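Local coordinates for protein beta sliding clamp (Caulobacter crescentus, PDB 5WCE) that probably encircles DNA as a ring-shaped head-to-tail homodimer and tethers DNA polymerases and other proteins to it, making replication processive, at residues 17-20 / 21-25. Numbering follows the deposited sequence.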
# COMPACT_ATOMS: atom_id res chain seq x y z
N LEU A 17 0.06 27.27 5.51
CA LEU A 17 0.14 26.53 6.76
C LEU A 17 0.35 25.06 6.46
O LEU A 17 1.21 24.41 7.07
CB LEU A 17 -1.16 26.72 7.57
CG LEU A 17 -1.27 26.00 8.90
CD1 LEU A 17 -0.07 26.24 9.79
CD2 LEU A 17 -2.58 26.41 9.58
N LEU A 18 -0.41 24.55 5.51
CA LEU A 18 -0.33 23.15 5.11
C LEU A 18 1.01 22.79 4.54
O LEU A 18 1.53 21.74 4.87
CB LEU A 18 -1.43 22.81 4.11
CG LEU A 18 -1.64 21.37 3.68
CD1 LEU A 18 -1.97 20.50 4.88
CD2 LEU A 18 -2.79 21.32 2.69
N LYS A 19 1.57 23.68 3.72
CA LYS A 19 2.87 23.43 3.06
C LYS A 19 3.97 23.27 4.11
O LYS A 19 4.76 22.30 4.08
CB LYS A 19 3.16 24.54 2.06
CG LYS A 19 4.54 24.46 1.37
CD LYS A 19 4.66 25.51 0.27
CE LYS A 19 6.04 26.15 0.20
NZ LYS A 19 6.13 26.87 -1.11
N ALA A 20 4.00 24.20 5.06
CA ALA A 20 4.95 24.13 6.18
C ALA A 20 4.81 22.92 7.09
O ALA A 20 5.81 22.25 7.45
CB ALA A 20 4.92 25.42 6.98
N LEU A 21 3.56 22.67 7.51
CA LEU A 21 3.25 21.53 8.33
C LEU A 21 3.67 20.22 7.65
O LEU A 21 4.30 19.36 8.29
CB LEU A 21 1.78 21.46 8.68
CG LEU A 21 1.26 22.50 9.69
CD1 LEU A 21 -0.26 22.49 9.80
CD2 LEU A 21 1.86 22.34 11.06
N GLY A 22 3.34 20.10 6.37
CA GLY A 22 3.66 18.92 5.57
C GLY A 22 5.17 18.71 5.49
O GLY A 22 5.64 17.61 5.61
N HIS A 23 5.92 19.77 5.29
CA HIS A 23 7.37 19.66 5.29
C HIS A 23 8.00 19.18 6.61
O HIS A 23 8.96 18.41 6.57
CB HIS A 23 8.01 20.99 4.96
CG HIS A 23 7.94 21.36 3.52
ND1 HIS A 23 8.04 22.66 3.08
CD2 HIS A 23 7.80 20.59 2.41
CE1 HIS A 23 7.92 22.69 1.77
NE2 HIS A 23 7.81 21.45 1.34
N VAL A 24 7.55 19.71 7.75
CA VAL A 24 8.21 19.38 9.01
C VAL A 24 7.68 18.11 9.69
O VAL A 24 8.42 17.45 10.41
CB VAL A 24 8.20 20.53 10.05
CG1 VAL A 24 8.79 21.80 9.44
CG2 VAL A 24 6.80 20.74 10.64
N GLN A 25 6.42 17.77 9.51
CA GLN A 25 5.82 16.73 10.33
C GLN A 25 6.33 15.31 10.02
O GLN A 25 6.22 14.44 10.87
CB GLN A 25 4.32 16.77 10.21
CG GLN A 25 3.77 16.30 8.89
CD GLN A 25 3.24 14.90 9.00
OE1 GLN A 25 2.44 14.61 9.92
NE2 GLN A 25 3.66 14.02 8.09
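Lys19 and His23, one helical turn apart, run alongside each other in one direction, Lys19 CG resting 3.8 Å from His23 CE1. The backbone carbonyl of Lys19 serves twice: Lys19 O accepts a hydrogen bond from the backbone N of His23 at 3.0 Å and also stands over one face of the imidazole, 3.3 Å off the ring plane, nearer the margin of the ring than its centre. With chi1 at -76°, His23 CG lies beside its backbone N, which brings the ring back toward the preceding turn and this oxygen. On another side of the helix the same spacing pairs two leucines, Leu17 CD1 meeting Leu21 CD1 at 3.8 Å, while Leu21 CG sits 3.2 Å from Leu17 O. Both pairs are spaced by the i to i+4 backbone bonds of an alpha helix, from Leu21 N to Leu17 O (3.0 Å, 168° at the hydrogen) through to Val24 N to Ala20 O. What fixes the imidazole's rotation is probably the second shell, since His23 ND1 hydrogen-bonds Asp62 OD2. With an alanine here, the Asp62 carboxylate would probably lose its imidazole mate and Lys19 O the ring lying against it, though not its backbone bond. In the N-terminal domain, helix 14-25 packs on the sheet that contains strands 48-54 and 58-65, with Leu17, Ala20, Leu21 and Val24 on Phe51, Val24 also reaching Ile60, and Leu17 and Leu21 meeting Val85 of helix 78-87, the domain's other helix.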